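Arsenate Reductase (Corynebacterium glutamicum, PDB 3T38) probably reduces arsenate to arsenite in a thioredoxin-dependent reaction, using a low molecular weight tyrosine phosphatase fold, and so contributes to arsenic resistance. Local coordinates at residues A[40-45]-A[49-54]; A[66-71]-A[109-114]. All coordinates share one frame; numbering follows the deposited sequence.

Contact 1. Residues A[40-45]-A[49-54]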
ATOM      1  N   GLU A  40      -6.431   6.040  -1.345  1.00 23.22           N
ATOM      2  CA  GLU A  40      -5.261   5.197  -1.289  1.00 22.46           C
ATOM      3  C   GLU A  40      -5.608   3.879  -0.641  1.00 23.09           C
ATOM      4  O   GLU A  40      -5.133   2.814  -1.064  1.00 23.07           O
ATOM      5  CB  GLU A  40      -4.074   5.882  -0.598  1.00 22.72           C
ATOM      6  CG  GLU A  40      -3.594   7.120  -1.359  1.00 25.06           C
ATOM      7  CD  GLU A  40      -3.083   6.813  -2.804  1.00 29.11           C
ATOM      8  OE1 GLU A  40      -2.919   5.637  -3.187  1.00 29.36           O
ATOM      9  OE2 GLU A  40      -2.826   7.771  -3.564  1.00 30.70           O
ATOM     10  N   SER A  41      -6.442   3.920   0.401  1.00 22.89           N
ATOM     11  CA  SER A  41      -6.871   2.663   0.989  1.00 22.66           C
ATOM     12  C   SER A  41      -7.642   1.737   0.042  1.00 22.06           C
ATOM     13  O   SER A  41      -7.416   0.513   0.038  1.00 20.80           O
ATOM     14  CB  SER A  41      -7.708   2.915   2.230  1.00 22.39           C
ATOM     15  OG  SER A  41      -6.841   3.274   3.266  1.00 25.27           O
ATOM     16  N   TYR A  42      -8.567   2.336  -0.712  1.00 21.94           N
ATOM     17  CA  TYR A  42      -9.317   1.669  -1.768  1.00 22.45           C
ATOM     18  C   TYR A  42      -8.409   0.982  -2.788  1.00 22.37           C
ATOM     19  O   TYR A  42      -8.588  -0.174  -3.113  1.00 22.44           O
ATOM     20  CB  TYR A  42     -10.135   2.694  -2.487  1.00 23.60           C
ATOM     21  CG  TYR A  42     -10.968   2.092  -3.619  1.00 24.78           C
ATOM     22  CD1 TYR A  42     -10.598   2.278  -4.951  1.00 24.45           C
ATOM     23  CD2 TYR A  42     -12.124   1.387  -3.337  1.00 26.18           C
ATOM     24  CE1 TYR A  42     -11.354   1.753  -5.974  1.00 30.29           C
ATOM     25  CE2 TYR A  42     -12.888   0.838  -4.336  1.00 29.33           C
ATOM     26  CZ  TYR A  42     -12.497   1.018  -5.661  1.00 32.22           C
ATOM     27  OH  TYR A  42     -13.256   0.471  -6.659  1.00 32.15           O
ATOM     28  N   VAL A  43      -7.445   1.732  -3.287  1.00 23.14           N
ATOM     29  CA  VAL A  43      -6.513   1.249  -4.277  1.00 22.69           C
ATOM     30  C   VAL A  43      -5.644   0.176  -3.699  1.00 23.29           C
ATOM     31  O   VAL A  43      -5.535  -0.927  -4.329  1.00 24.42           O
ATOM     32  CB  VAL A  43      -5.728   2.386  -5.016  1.00 23.56           C
ATOM     33  CG1 VAL A  43      -4.617   1.759  -5.889  1.00 24.13           C
ATOM     34  CG2 VAL A  43      -6.687   3.176  -5.917  1.00 19.27           C
ATOM     35  N   SER A  44      -5.137   0.398  -2.481  1.00 21.98           N
ATOM     36  CA  SER A  44      -4.424  -0.677  -1.761  1.00 23.27           C
ATOM     37  C   SER A  44      -5.168  -2.002  -1.727  1.00 23.35           C
ATOM     38  O   SER A  44      -4.601  -3.087  -2.016  1.00 23.29           O
ATOM     39  CB  SER A  44      -4.141  -0.243  -0.314  1.00 21.75           C
ATOM     40  OG  SER A  44      -3.064   0.691  -0.442  1.00 26.90           O
ATOM     41  N   LEU A  45      -6.435  -1.934  -1.329  1.00 22.32           N
ATOM     42  CA  LEU A  45      -7.195  -3.190  -1.240  1.00 22.29           C
ATOM     43  C   LEU A  45      -7.480  -3.744  -2.602  1.00 23.24           C
ATOM     44  O   LEU A  45      -7.497  -4.992  -2.801  1.00 24.18           O
ATOM     45  CB  LEU A  45      -8.468  -2.987  -0.418  1.00 22.44           C
ATOM     46  CG  LEU A  45      -8.175  -2.717   1.090  1.00 24.37           C
ATOM     47  CD1 LEU A  45      -9.499  -2.385   1.784  1.00 29.81           C
ATOM     48  CD2 LEU A  45      -7.536  -3.913   1.744  1.00 24.24           C
ATOM     49  N   ALA A  49      -7.387  -7.681  -3.713  1.00 33.57           N
ATOM     50  CA  ALA A  49      -8.750  -8.204  -3.577  1.00 36.75           C
ATOM     51  C   ALA A  49      -9.474  -8.105  -4.884  1.00 38.74           C
ATOM     52  O   ALA A  49     -10.373  -8.865  -5.106  1.00 42.41           O
ATOM     53  CB  ALA A  49      -9.545  -7.444  -2.443  1.00 36.26           C
ATOM     54  N   LYS A  50      -9.037  -7.209  -5.762  1.00 40.34           N
ATOM     55  CA  LYS A  50      -9.723  -6.852  -7.034  1.00 43.71           C
ATOM     56  C   LYS A  50     -10.930  -5.923  -6.765  1.00 43.63           C
ATOM     57  O   LYS A  50     -11.416  -5.852  -5.621  1.00 44.57           O
ATOM     58  CB  LYS A  50     -10.123  -8.099  -7.884  1.00 46.37           C
ATOM     59  CG  LYS A  50     -11.552  -8.703  -7.568  1.00 50.14           C
ATOM     60  CD  LYS A  50     -11.868 -10.058  -8.275  1.00 54.67           C
ATOM     61  CE  LYS A  50     -12.903  -9.883  -9.437  1.00 59.28           C
ATOM     62  NZ  LYS A  50     -12.511  -8.995 -10.611  1.00 55.77           N
ATOM     63  N   ILE A  51     -11.372  -5.192  -7.782  1.00 44.31           N
ATOM     64  CA  ILE A  51     -12.610  -4.413  -7.703  1.00 45.00           C
ATOM     65  C   ILE A  51     -13.811  -5.350  -7.586  1.00 46.03           C
ATOM     66  O   ILE A  51     -14.162  -6.093  -8.531  1.00 49.22           O
ATOM     67  CB  ILE A  51     -12.827  -3.494  -8.961  1.00 46.48           C
ATOM     68  CG1 ILE A  51     -11.627  -2.574  -9.209  1.00 47.30           C
ATOM     69  CG2 ILE A  51     -14.217  -2.737  -8.915  1.00 45.65           C
ATOM     70  CD1 ILE A  51     -11.418  -1.505  -8.159  1.00 49.37           C
ATOM     71  N   HIS A  52     -14.446  -5.326  -6.431  1.00 43.98           N
ATOM     72  CA  HIS A  52     -15.726  -5.945  -6.325  1.00 44.24           C
ATOM     73  C   HIS A  52     -16.651  -4.941  -5.716  1.00 42.37           C
ATOM     74  O   HIS A  52     -16.222  -3.912  -5.227  1.00 39.78           O
ATOM     75  CB  HIS A  52     -15.656  -7.226  -5.518  1.00 45.24           C
ATOM     76  CG  HIS A  52     -15.204  -7.028  -4.111  1.00 47.34           C
ATOM     77  ND1 HIS A  52     -16.062  -6.637  -3.099  1.00 47.81           N
ATOM     78  CD2 HIS A  52     -13.981  -7.149  -3.551  1.00 46.39           C
ATOM     79  CE1 HIS A  52     -15.386  -6.550  -1.967  1.00 48.05           C
ATOM     80  NE2 HIS A  52     -14.120  -6.845  -2.216  1.00 50.10           N
ATOM     81  N   THR A  53     -17.932  -5.250  -5.758  1.00 43.95           N
ATOM     82  CA  THR A  53     -18.937  -4.271  -5.456  1.00 44.20           C
ATOM     83  C   THR A  53     -18.840  -3.748  -4.019  1.00 42.50           C
ATOM     84  O   THR A  53     -19.247  -2.617  -3.791  1.00 43.17           O
ATOM     85  CB  THR A  53     -20.323  -4.784  -5.896  1.00 47.39           C
ATOM     86  OG1 THR A  53     -21.290  -4.604  -4.858  1.00 46.58           O
ATOM     87  CG2 THR A  53     -20.209  -6.211  -6.217  1.00 49.79           C
ATOM     88  N   HIS A  54     -18.268  -4.533  -3.091  1.00 40.41           N
ATOM     89  CA  HIS A  54     -18.052  -4.089  -1.687  1.00 39.69           C
ATOM     90  C   HIS A  54     -16.673  -3.508  -1.315  1.00 35.34           C
ATOM     91  O   HIS A  54     -16.411  -3.310  -0.144  1.00 34.01           O
ATOM     92  CB  HIS A  54     -18.350  -5.195  -0.664  1.00 41.30           C
ATOM     93  CG  HIS A  54     -19.777  -5.596  -0.636  1.00 47.49           C
ATOM     94  ND1 HIS A  54     -20.768  -4.820  -1.199  1.00 52.85           N
ATOM     95  CD2 HIS A  54     -20.386  -6.703  -0.152  1.00 53.40           C
ATOM     96  CE1 HIS A  54     -21.935  -5.426  -1.047  1.00 54.47           C
ATOM     97  NE2 HIS A  54     -21.733  -6.567  -0.411  1.00 56.04           N
TER
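Leu45 O accepts the backbone N-H of Ala49 at 2.8 Å from N, the i to i+4 bond of the last turn of helix 31-49. Ala49 CB lies close to the same carbonyl. Beyond Ala49 the chain breaks from the helix at Lys50, whose phi is positive (77°), and Ile51 is carried back beside the helix that has just ended.

There the side chains of Ile51 and Tyr42 meet at roughly a right angle. The terminal methyl of Ile51 arrives obliquely at the phenol end: CD1 is 3.7 Å from Tyr42 CZ and 3.1 Å from Tyr42 OH, while Ile51 CG2 stays 4.0 Å from that oxygen. Tyr42 reaches this far because its CG is anti to the backbone N (chi1 -180°), which sends the ring out from the helix. Its hydroxyl has a polar partner too, hydrogen-bonding ND1 of His10, so the phenol is held at its end by helix 10-24 while the isoleucine methyl packs beside it.

Further out, Leu55 and Ala59 of helix 55-73 pack on Tyr42 and Leu55 also touches Leu45, while from the second subunit Pro167 touches Tyr42 and Asp164 packs on Ile51, whose backbone is hydrogen-bonded to that subunit as well. His54 takes the N-cap position of the next helix. The loop thus joins two consecutive helices, 31-49 and 55-73, of the N-terminal helical region, beside the second subunit.

Contact 2. Residues A[66-71]-A[109-114]. With D1D ((4S,5S)-1,2-dithiane-4,5-diol), chain C.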
ATOM      1  N   ARG A  66      -7.390   3.194  10.099  1.00 26.00           N
ATOM      2  CA  ARG A  66      -6.069   3.826   9.893  1.00 26.42           C
ATOM      3  C   ARG A  66      -5.982   5.267  10.441  1.00 26.96           C
ATOM      4  O   ARG A  66      -5.033   5.630  11.142  1.00 28.10           O
ATOM      5  CB  ARG A  66      -5.677   3.783   8.422  1.00 25.60           C
ATOM      6  CG  ARG A  66      -5.183   2.417   7.977  1.00 24.00           C
ATOM      7  CD  ARG A  66      -4.950   2.430   6.488  1.00 23.24           C
ATOM      8  NE  ARG A  66      -3.695   3.141   6.237  1.00 25.22           N
ATOM      9  CZ  ARG A  66      -3.285   3.553   5.045  1.00 25.75           C
ATOM     10  NH1 ARG A  66      -4.070   3.428   3.973  1.00 21.85           N
ATOM     11  NH2 ARG A  66      -2.089   4.125   4.940  1.00 29.82           N
ATOM     12  N   LEU A  67      -7.002   6.054  10.180  1.00 27.30           N
ATOM     13  CA  LEU A  67      -7.042   7.415  10.741  1.00 29.47           C
ATOM     14  C   LEU A  67      -7.045   7.409  12.250  1.00 29.68           C
ATOM     15  O   LEU A  67      -6.383   8.192  12.817  1.00 29.05           O
ATOM     16  CB  LEU A  67      -8.231   8.205  10.200  1.00 28.45           C
ATOM     17  CG  LEU A  67      -8.078   8.590   8.740  1.00 30.39           C
ATOM     18  CD1 LEU A  67      -9.472   8.942   8.112  1.00 31.71           C
ATOM     19  CD2 LEU A  67      -7.103   9.773   8.617  1.00 31.94           C
ATOM     20  N   HIS A  68      -7.778   6.475  12.880  1.00 32.98           N
ATOM     21  CA  HIS A  68      -7.776   6.328  14.350  1.00 33.89           C
ATOM     22  C   HIS A  68      -6.385   5.940  14.836  1.00 32.16           C
ATOM     23  O   HIS A  68      -5.864   6.577  15.729  1.00 31.64           O
ATOM     24  CB  HIS A  68      -8.832   5.332  14.836  1.00 35.73           C
ATOM     25  CG  HIS A  68      -8.913   5.222  16.338  1.00 41.52           C
ATOM     26  ND1 HIS A  68      -9.625   6.116  17.119  1.00 44.52           N
ATOM     27  CD2 HIS A  68      -8.370   4.320  17.202  1.00 41.76           C
ATOM     28  CE1 HIS A  68      -9.501   5.784  18.395  1.00 45.82           C
ATOM     29  NE2 HIS A  68      -8.745   4.699  18.473  1.00 44.83           N
ATOM     30  N   ALA A  69      -5.768   4.922  14.220  1.00 30.48           N
ATOM     31  CA  ALA A  69      -4.389   4.602  14.522  1.00 29.52           C
ATOM     32  C   ALA A  69      -3.508   5.866  14.445  1.00 30.82           C
ATOM     33  O   ALA A  69      -2.783   6.155  15.398  1.00 31.70           O
ATOM     34  CB  ALA A  69      -3.847   3.511  13.620  1.00 28.79           C
ATOM     35  N   LEU A  70      -3.603   6.646  13.380  1.00 29.94           N
ATOM     36  CA  LEU A  70      -2.775   7.851  13.277  1.00 32.09           C
ATOM     37  C   LEU A  70      -3.055   8.908  14.362  1.00 34.62           C
ATOM     38  O   LEU A  70      -2.134   9.539  14.862  1.00 34.61           O
ATOM     39  CB  LEU A  70      -2.912   8.482  11.886  1.00 32.67           C
ATOM     40  CG  LEU A  70      -1.994   9.657  11.491  1.00 37.12           C
ATOM     41  CD1 LEU A  70      -0.497   9.209  11.539  1.00 36.99           C
ATOM     42  CD2 LEU A  70      -2.345  10.163  10.100  1.00 40.00           C
ATOM     43  N   ALA A  71      -4.326   9.091  14.696  1.00 35.21           N
ATOM     44  CA  ALA A  71      -4.753   9.959  15.801  1.00 37.94           C
ATOM     45  C   ALA A  71      -4.064   9.542  17.106  1.00 38.66           C
ATOM     46  O   ALA A  71      -3.615  10.374  17.889  1.00 39.19           O
ATOM     47  CB  ALA A  71      -6.272   9.854  15.954  1.00 36.86           C
ATOM     48  N   SER A 109     -10.626  -3.806  26.378  1.00 42.13           N
ATOM     49  CA  SER A 109      -9.347  -3.515  27.069  1.00 41.16           C
ATOM     50  C   SER A 109      -8.143  -3.354  26.166  1.00 38.30           C
ATOM     51  O   SER A 109      -7.149  -2.832  26.623  1.00 37.77           O
ATOM     52  CB  SER A 109      -9.013  -4.575  28.102  1.00 40.96           C
ATOM     53  OG  SER A 109     -10.140  -4.820  28.864  1.00 47.54           O
ATOM     54  N   VAL A 110      -8.196  -3.836  24.914  1.00 36.67           N
ATOM     55  CA  VAL A 110      -7.141  -3.501  23.958  1.00 34.70           C
ATOM     56  C   VAL A 110      -7.742  -3.139  22.569  1.00 34.36           C
ATOM     57  O   VAL A 110      -8.911  -3.494  22.263  1.00 35.29           O
ATOM     58  CB  VAL A 110      -5.953  -4.576  23.908  1.00 34.95           C
ATOM     59  CG1 VAL A 110      -5.449  -4.935  25.321  1.00 36.75           C
ATOM     60  CG2 VAL A 110      -6.364  -5.810  23.295  1.00 36.13           C
ATOM     61  N   GLU A 111      -6.998  -2.376  21.771  1.00 31.03           N
ATOM     62  CA  GLU A 111      -7.280  -2.252  20.365  1.00 30.92           C
ATOM     63  C   GLU A 111      -6.358  -3.189  19.585  1.00 26.80           C
ATOM     64  O   GLU A 111      -5.170  -3.074  19.676  1.00 26.79           O
ATOM     65  CB  GLU A 111      -7.147  -0.803  19.885  1.00 31.62           C
ATOM     66  CG  GLU A 111      -8.033   0.128  20.707  1.00 40.51           C
ATOM     67  CD  GLU A 111      -8.624   1.266  19.872  1.00 49.50           C
ATOM     68  OE1 GLU A 111      -9.228   0.962  18.806  1.00 53.05           O
ATOM     69  OE2 GLU A 111      -8.466   2.445  20.278  1.00 49.39           O
ATOM     70  N   VAL A 112      -6.906  -4.127  18.828  1.00 26.45           N
ATOM     71  CA  VAL A 112      -6.031  -5.113  18.164  1.00 24.31           C
ATOM     72  C   VAL A 112      -6.120  -4.904  16.658  1.00 24.67           C
ATOM     73  O   VAL A 112      -7.206  -4.736  16.147  1.00 25.20           O
ATOM     74  CB  VAL A 112      -6.427  -6.562  18.525  1.00 24.76           C
ATOM     75  CG1 VAL A 112      -5.251  -7.567  18.146  1.00 23.13           C
ATOM     76  CG2 VAL A 112      -6.738  -6.714  20.060  1.00 24.49           C
ATOM     77  N   ARG A 113      -4.979  -4.986  15.941  1.00 25.16           N
ATOM     78  CA  ARG A 113      -4.929  -4.868  14.493  1.00 23.27           C
ATOM     79  C   ARG A 113      -4.145  -5.971  13.891  1.00 23.98           C
ATOM     80  O   ARG A 113      -3.277  -6.583  14.552  1.00 23.39           O
ATOM     81  CB  ARG A 113      -4.271  -3.579  14.130  1.00 22.70           C
ATOM     82  CG  ARG A 113      -4.923  -2.440  14.841  1.00 24.14           C
ATOM     83  CD  ARG A 113      -4.539  -1.110  14.222  1.00 21.37           C
ATOM     84  NE  ARG A 113      -5.359   0.009  14.720  1.00 23.59           N
ATOM     85  CZ  ARG A 113      -5.107   0.713  15.819  1.00 26.20           C
ATOM     86  NH1 ARG A 113      -4.110   0.360  16.632  1.00 27.06           N
ATOM     87  NH2 ARG A 113      -5.888   1.757  16.143  1.00 33.29           N
ATOM     88  N   SER A 114      -4.431  -6.253  12.621  1.00 23.39           N
ATOM     89  CA  SER A 114      -3.528  -7.139  11.859  1.00 23.46           C
ATOM     90  C   SER A 114      -3.204  -6.632  10.447  1.00 23.22           C
ATOM     91  O   SER A 114      -3.863  -5.738   9.948  1.00 21.71           O
ATOM     92  CB  SER A 114      -4.123  -8.555  11.770  1.00 24.82           C
ATOM     93  OG  SER A 114      -5.435  -8.569  11.188  1.00 23.03           O
TER
HETATM   94  S1  D1D C3236      -0.358   7.087   1.099  1.00 47.27           S
HETATM   95  C1  D1D C3236      -0.240   8.906   1.127  1.00 35.66           C
HETATM   96  C2  D1D C3236      -0.578   9.369   2.496  1.00 33.04           C
HETATM   97  O2  D1D C3236      -0.713  10.732   2.446  1.00 31.80           O
HETATM   98  C3  D1D C3236      -2.008   8.980   2.788  1.00 39.32           C
HETATM   99  O3  D1D C3236      -2.442  10.018   3.532  1.00 33.13           O
HETATM  100  C4  D1D C3236      -2.249   7.737   3.600  1.00 42.42           C
HETATM  101  S4  D1D C3236      -1.997   6.304   2.502  1.00 53.29           S
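His68 and Glu111 make the one hydrogen bond between helix 66-71 and strand 111-114: His68 NE2 donates to Glu111 OE2 over 2.9 Å, with an N-H...O angle of 145°. The bond is bent at both ends. The nitrogen comes to the syn side of the carboxylate, a little out of its plane, and the oxygen is tilted from the imidazole plane; ring and carboxylate are turned 46° against each other. With CG anti to the backbone N (chi1 -176°), His68 extends its ring from the helix toward the strand, while the glutamate chain bends at chi2 to offer its carboxylate. The same OE2 takes a weak bond from NE2 of Gln83, so it has two donors.

This is where the helical N-terminal region is laid against the parallel sheet of the phosphatase-fold domain. Strand 111-116 is the outermost strand on this side within the chain. The axes of segments 66-71 and 111-114 come within 11.4 Å, and the long side chains of His68, Glu111 and Arg113 bridge most of that gap.

The closer-packed part is built around Arg113, extended from CG to NE. Ala69 CB lies over one face of its guanidinium, offset toward the rim, 3.7 Å from Arg113 NH2. At the guanidinium edge, His68 CD2 lies 3.7 Å from NH2, the imidazole being edge-on there as well. Arg113 NH1 is held by Gln83 OE1, and Val150 of helix 148-153 packs on both Arg113 and Ala69. Arg113 and Ala69 are buried, whereas the His68-Glu111 end is partly open to solvent and joined by its bond rather than by close packing. Arg66 leaves the helix on a side away from the strand, and its guanidinium lines the ligand pocket, NH2 lying 3.3 Å from S4 of the bound dithiane-diol.

In the fold
Contact 1 is a local turn near the periphery, closing helix 31-49 on the loop that follows it; contact 2 sits nearer the centre of the chain and joins residues far apart in sequence, from the N-terminal helices and the sheet. Contact 1 includes an exposed residue, Lys50, while in contact 2 the touching residues are buried or partly exposed. Contact 1 combines a backbone bond with apolar packing, whereas contact 2 relies mainly on polar and ionisable side chains, with one alanine methyl over the arginine. Helices 31-49 and 55-73 are consecutive, and a probable hydrogen bond from Arg66 NH1 to Ser41 OG (2.9 Å) ties the two contacts together beside the ligand pocket, to which Glu40 and Arg66 both belong. Both also touch the second subunit.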